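Local coordinates for protein MSM0273 (Mycobacterium smegmatis, PDB 5L37) that assembles into a pentamer that forms part of the RMM bacterial microcompartment shell and probably closes the vertices of that polyhedral coat, at residues 24-29 and 35-40; 60-65 and 70-75. All coordinates share one frame; numbering follows the deposited sequence.

Contact 1. Residues 24-29 and 35-40; sequences FLEVEV and RMIAFD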
loop_
_atom_site.group_PDB
_atom_site.type_symbol
_atom_site.label_atom_id
_atom_site.label_comp_id
_atom_site.label_asym_id
_atom_site.label_seq_id
_atom_site.Cartn_x
_atom_site.Cartn_y
_atom_site.Cartn_z
ATOM N N PHE C 24 -9.268 16.212 -10.245
ATOM C CA PHE C 24 -8.086 15.354 -10.402
ATOM C C PHE C 24 -6.890 16.265 -10.721
ATOM O O PHE C 24 -6.869 16.900 -11.763
ATOM C CB PHE C 24 -8.256 14.347 -11.546
ATOM C CG PHE C 24 -9.318 13.315 -11.315
ATOM C CD1 PHE C 24 -9.206 12.402 -10.272
ATOM C CD2 PHE C 24 -10.361 13.185 -12.204
ATOM C CE1 PHE C 24 -10.193 11.397 -10.078
ATOM C CE2 PHE C 24 -11.336 12.186 -12.018
ATOM C CZ PHE C 24 -11.252 11.318 -10.959
ATOM N N LEU C 25 -5.881 16.293 -9.866
ATOM C CA LEU C 25 -4.739 17.173 -10.126
ATOM C C LEU C 25 -3.492 16.349 -10.342
ATOM O O LEU C 25 -3.234 15.365 -9.618
ATOM C CB LEU C 25 -4.519 18.151 -8.944
ATOM C CG LEU C 25 -5.719 19.095 -8.606
ATOM C CD1 LEU C 25 -5.318 20.045 -7.450
ATOM C CD2 LEU C 25 -6.199 19.883 -9.818
ATOM N N GLU C 26 -2.713 16.740 -11.333
ATOM C CA GLU C 26 -1.391 16.152 -11.465
ATOM C C GLU C 26 -0.473 16.839 -10.438
ATOM O O GLU C 26 -0.532 18.054 -10.280
ATOM C CB GLU C 26 -0.838 16.324 -12.877
ATOM C CG GLU C 26 0.498 15.595 -13.046
ATOM C CD GLU C 26 1.085 15.750 -14.421
ATOM O OE1 GLU C 26 1.606 16.848 -14.722
ATOM O OE2 GLU C 26 1.019 14.771 -15.196
ATOM N N VAL C 27 0.326 16.047 -9.725
ATOM C CA VAL C 27 1.254 16.576 -8.722
ATOM C C VAL C 27 2.615 15.938 -8.957
ATOM O O VAL C 27 2.706 14.858 -9.532
ATOM C CB VAL C 27 0.790 16.302 -7.270
ATOM C CG1 VAL C 27 -0.620 16.890 -7.045
ATOM C CG2 VAL C 27 0.852 14.766 -6.912
ATOM N N GLU C 28 3.655 16.613 -8.500
ATOM C CA GLU C 28 5.006 16.107 -8.573
ATOM C C GLU C 28 5.539 16.011 -7.151
ATOM O O GLU C 28 5.515 16.994 -6.394
ATOM C CB GLU C 28 5.869 17.026 -9.420
ATOM C CG GLU C 28 7.303 16.623 -9.458
ATOM C CD GLU C 28 8.091 17.403 -10.475
ATOM O OE1 GLU C 28 7.530 18.296 -11.154
ATOM O OE2 GLU C 28 9.300 17.133 -10.569
ATOM N N VAL C 29 5.987 14.827 -6.782
ATOM C CA VAL C 29 6.439 14.592 -5.420
ATOM C C VAL C 29 7.777 15.278 -5.202
ATOM O O VAL C 29 8.685 15.176 -6.031
ATOM C CB VAL C 29 6.545 13.066 -5.121
ATOM C CG1 VAL C 29 7.036 12.840 -3.700
ATOM C CG2 VAL C 29 5.202 12.412 -5.284
ATOM N N ARG C 35 5.633 11.607 -10.546
ATOM C CA ARG C 35 4.329 12.206 -10.716
ATOM C C ARG C 35 3.210 11.231 -10.401
ATOM O O ARG C 35 3.353 10.010 -10.547
ATOM C CB ARG C 35 4.177 12.753 -12.131
ATOM C CG ARG C 35 5.106 13.952 -12.324
ATOM C CD ARG C 35 4.868 14.750 -13.579
ATOM N NE ARG C 35 5.723 15.938 -13.515
ATOM C CZ ARG C 35 5.466 17.089 -14.129
ATOM N NH1 ARG C 35 4.342 17.237 -14.817
ATOM N NH2 ARG C 35 6.304 18.113 -14.006
ATOM N N MET C 36 2.103 11.790 -9.934
ATOM C CA MET C 36 0.875 11.019 -9.752
ATOM C C MET C 36 -0.318 11.949 -9.855
ATOM O O MET C 36 -0.175 13.176 -9.986
ATOM C CB MET C 36 0.847 10.278 -8.395
ATOM C CG MET C 36 0.498 11.175 -7.240
ATOM S SD MET C 36 0.525 10.333 -5.604
ATOM C CE MET C 36 2.268 10.139 -5.435
ATOM N N ILE C 37 -1.506 11.360 -9.867
ATOM C CA ILE C 37 -2.750 12.111 -9.874
ATOM C C ILE C 37 -3.400 11.982 -8.514
ATOM O O ILE C 37 -3.648 10.860 -8.020
ATOM C CB ILE C 37 -3.744 11.616 -11.008
ATOM C CG1 ILE C 37 -3.049 11.602 -12.395
ATOM C CG2 ILE C 37 -5.061 12.450 -10.974
ATOM C CD1 ILE C 37 -2.350 12.868 -12.779
ATOM N N ALA C 38 -3.682 13.139 -7.909
ATOM C CA ALA C 38 -4.312 13.166 -6.606
ATOM C C ALA C 38 -5.644 13.847 -6.679
ATOM O O ALA C 38 -5.813 14.803 -7.457
ATOM C CB ALA C 38 -3.407 13.900 -5.564
ATOM N N PHE C 39 -6.590 13.389 -5.868
ATOM C CA PHE C 39 -7.903 14.023 -5.798
ATOM C C PHE C 39 -7.844 15.242 -4.898
ATOM O O PHE C 39 -7.146 15.231 -3.898
ATOM C CB PHE C 39 -8.960 13.030 -5.272
ATOM C CG PHE C 39 -10.348 13.419 -5.615
ATOM C CD1 PHE C 39 -10.786 13.266 -6.914
ATOM C CD2 PHE C 39 -11.231 13.940 -4.654
ATOM C CE1 PHE C 39 -12.079 13.626 -7.287
ATOM C CE2 PHE C 39 -12.539 14.313 -5.003
ATOM C CZ PHE C 39 -12.959 14.156 -6.331
ATOM N N ASP C 40 -8.567 16.282 -5.265
ATOM C CA ASP C 40 -8.543 17.529 -4.494
ATOM C C ASP C 40 -9.933 18.046 -4.238
ATOM O O ASP C 40 -10.738 18.178 -5.176
ATOM C CB ASP C 40 -7.760 18.581 -5.251
ATOM C CG ASP C 40 -7.627 19.874 -4.463
ATOM O OD1 ASP C 40 -7.029 19.860 -3.387
ATOM O OD2 ASP C 40 -7.994 20.902 -5.016
#
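R35 reaches across the antiparallel β-hairpin formed by 24-29 and 35-40 to meet both E26 and E28, in a domain whose family belongs to the OB clan. CB of R35 lies 3.7 Å from the carbonyl oxygen O of V27, and CG of R35 remains beside that V27 oxygen at 3.8 Å. The extended chain then brings CD of R35 to 4.0 Å from CD of E26, and the guanidinium divides its nitrogens between two acids. NH1 of R35 forms a salt bridge with OE1 of E26 at 2.8 Å, but the N-H...O angle is only 120°, so as a hydrogen bond it is weak. NH2 of R35 makes a second, also weakly directed, salt bridge to OE1 of E28 at 3.1 Å. T7 OG1 holds the same E26 oxygen from the adjoining strand.

Beneath these charges the backbones are joined by four bonds, in the hydrogen-bonded pairs L25/A38 and V27/M36. The face carrying V27 and A38 is apolar and looks onto I52. Here M36 has CG between its backbone N and carbonyl carbon (chi1 78°), which sets CG against CG2 of V27, and a bend at chi3 returns the methyl CE of M36 to within 3.7 Å of CG2 of V29.

On the face shared with the acids, F24 and F39 pair at the open end of the hairpin, away from its turn. Their rings make an offset edge-to-face pair with planes 74° apart: the edge of F39 addresses the face of F24, and CD1 of F39 comes 3.7 Å from CE1 of F24.

Contact 2. Residues 60-65 and 70-75; sequences SWFTGT and DALIIG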
loop_
_atom_site.group_PDB
_atom_site.type_symbol
_atom_site.label_atom_id
_atom_site.label_comp_id
_atom_site.label_asym_id
_atom_site.label_seq_id
_atom_site.Cartn_x
_atom_site.Cartn_y
_atom_site.Cartn_z
ATOM N N SER C 60 -11.573 6.646 2.407
ATOM C CA SER C 60 -12.420 6.566 3.586
ATOM C C SER C 60 -12.736 7.939 4.194
ATOM O O SER C 60 -13.596 8.026 5.071
ATOM C CB SER C 60 -11.802 5.616 4.635
ATOM O OG SER C 60 -10.578 6.106 5.161
ATOM N N TRP C 61 -12.059 8.989 3.737
ATOM C CA TRP C 61 -12.377 10.359 4.202
ATOM C C TRP C 61 -13.783 10.776 3.791
ATOM O O TRP C 61 -14.473 11.541 4.499
ATOM C CB TRP C 61 -11.358 11.383 3.658
ATOM C CG TRP C 61 -11.624 12.808 4.119
ATOM C CD1 TRP C 61 -11.277 13.364 5.335
ATOM C CD2 TRP C 61 -12.305 13.839 3.386
ATOM N NE1 TRP C 61 -11.716 14.678 5.404
ATOM C CE2 TRP C 61 -12.329 15.003 4.211
ATOM C CE3 TRP C 61 -12.891 13.909 2.114
ATOM C CZ2 TRP C 61 -12.911 16.199 3.812
ATOM C CZ3 TRP C 61 -13.471 15.118 1.713
ATOM C CH2 TRP C 61 -13.483 16.240 2.569
ATOM N N PHE C 62 -14.210 10.257 2.652
ATOM C CA PHE C 62 -15.494 10.646 2.070
ATOM C C PHE C 62 -16.665 9.997 2.757
ATOM O O PHE C 62 -16.583 8.882 3.228
ATOM C CB PHE C 62 -15.502 10.312 0.579
ATOM C CG PHE C 62 -14.540 11.154 -0.193
ATOM C CD1 PHE C 62 -14.933 12.432 -0.652
ATOM C CD2 PHE C 62 -13.241 10.741 -0.409
ATOM C CE1 PHE C 62 -14.029 13.241 -1.358
ATOM C CE2 PHE C 62 -12.331 11.550 -1.088
ATOM C CZ PHE C 62 -12.725 12.796 -1.561
ATOM N N THR C 63 -17.748 10.756 2.863
ATOM C CA THR C 63 -18.996 10.200 3.354
ATOM C C THR C 63 -19.672 9.512 2.177
ATOM O O THR C 63 -19.374 9.815 1.012
ATOM C CB THR C 63 -19.890 11.287 3.942
ATOM O OG1 THR C 63 -19.994 12.359 2.994
ATOM C CG2 THR C 63 -19.260 11.846 5.226
ATOM N N GLY C 64 -20.539 8.553 2.476
ATOM C CA GLY C 64 -21.216 7.802 1.443
ATOM C C GLY C 64 -20.466 6.572 0.984
ATOM O O GLY C 64 -19.641 6.027 1.701
ATOM N N THR C 65 -20.778 6.136 -0.227
ATOM C CA THR C 65 -20.186 4.954 -0.832
ATOM C C THR C 65 -18.706 5.241 -1.037
ATOM O O THR C 65 -18.373 6.336 -1.494
ATOM C CB THR C 65 -20.845 4.631 -2.167
ATOM O OG1 THR C 65 -22.270 4.583 -1.996
ATOM C CG2 THR C 65 -20.344 3.324 -2.719
ATOM N N ASP C 70 -7.362 6.750 -4.502
ATOM C CA ASP C 70 -6.228 6.246 -3.697
ATOM C C ASP C 70 -5.160 7.348 -3.413
ATOM O O ASP C 70 -4.038 7.044 -2.998
ATOM C CB ASP C 70 -5.588 5.033 -4.421
ATOM C CG ASP C 70 -4.907 5.418 -5.761
ATOM O OD1 ASP C 70 -4.872 6.618 -6.057
ATOM O OD2 ASP C 70 -4.380 4.521 -6.461
ATOM N N ALA C 71 -5.512 8.619 -3.627
ATOM C CA ALA C 71 -4.601 9.736 -3.303
ATOM C C ALA C 71 -5.421 10.991 -3.119
ATOM O O ALA C 71 -6.287 11.271 -3.953
ATOM C CB ALA C 71 -3.572 9.932 -4.436
ATOM N N LEU C 72 -5.211 11.680 -2.005
ATOM C CA LEU C 72 -6.043 12.831 -1.615
ATOM C C LEU C 72 -5.140 13.906 -1.079
ATOM O O LEU C 72 -4.317 13.656 -0.217
ATOM C CB LEU C 72 -7.066 12.431 -0.534
ATOM C CG LEU C 72 -7.962 13.543 0.019
ATOM C CD1 LEU C 72 -8.921 14.104 -1.086
ATOM C CD2 LEU C 72 -8.760 12.952 1.171
ATOM N N ILE C 73 -5.328 15.127 -1.582
ATOM C CA ILE C 73 -4.655 16.272 -0.975
ATOM C C ILE C 73 -5.328 16.631 0.339
ATOM O O ILE C 73 -6.541 16.875 0.384
ATOM C CB ILE C 73 -4.666 17.445 -1.975
ATOM C CG1 ILE C 73 -3.633 17.163 -3.081
ATOM C CG2 ILE C 73 -4.378 18.783 -1.233
ATOM C CD1 ILE C 73 -3.861 18.061 -4.391
ATOM N N ILE C 74 -4.562 16.629 1.431
ATOM C CA ILE C 74 -5.196 16.875 2.724
ATOM C C ILE C 74 -4.902 18.273 3.258
ATOM O O ILE C 74 -5.464 18.652 4.282
ATOM C CB ILE C 74 -4.824 15.780 3.812
ATOM C CG1 ILE C 74 -3.353 15.801 4.115
ATOM C CG2 ILE C 74 -5.260 14.388 3.348
ATOM C CD1 ILE C 74 -3.013 14.876 5.322
ATOM N N GLY C 75 -4.018 19.033 2.603
ATOM C CA GLY C 75 -3.786 20.411 3.063
ATOM C C GLY C 75 -2.671 21.068 2.262
ATOM O O GLY C 75 -1.974 20.398 1.475
#
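Both methyls of L72 face the 60-65 segment, and each finds a different aromatic residue: CD2 meets W61, while CD1 meets F62. The contact is entirely apolar and small, burying 111 Å² in all, and it joins the loop that follows helix 56-60 to strand 71-76 of the β-barrel. The tighter half belongs to W61. CD2 of L72 lies 3.9 Å from CB of W61 and 4.1 Å from its CG, touching the root of the indole while the two side chains cross at about a right angle. L72 carries its CG anti to the backbone N (chi1 177°), an extension that sends the isobutyl fork out from the strand to bridge a gap of 8.9 Å between the CA atoms of W61 and L72.

The F62 half is looser. Just one ring carbon of F62, CZ, approaches CD1 of L72, at 4.1 Å, and the side chains meet at a slant. W61 also packs on the F62 ring: CE3 of W61 stands 3.6 Å above the centre of one face of F62, and CE1 of F62 lies in the indole plane at its edge. P20, V41 and P67 also touch F62. Beyond it, T63, G64 and T65 carry the chain out into solvent, whereas L72 is buried.

A neighbouring subunit completes the aromatic side, its E17 accepting a hydrogen bond through O from W61 NE1 and its I16 packing on both W61 and L72. Within the chain, L72 is backbone-bonded to A53 of strand 49-54, and W61 and F62, in the loop just after helix 56-60, lie against strand 71-76 through L72.

In the fold
Following the chain from the N terminus, strand 2-9 comes first and pairs with 23-29, after which contact 1 closes a short hairpin loop of five residues. Strand 49-54 and helix 56-60 follow, and contact 2 then closes a second short loop, so the two are in series and neither encloses the other. Their centres are 14 Å apart, yet they meet directly: strand 35-40 of contact 1 pairs with strand 71-76 of contact 2. That pairing brings together the outermost strands of the sheet and so closes it into a barrel, with the 60-65 segment tied to the later strand.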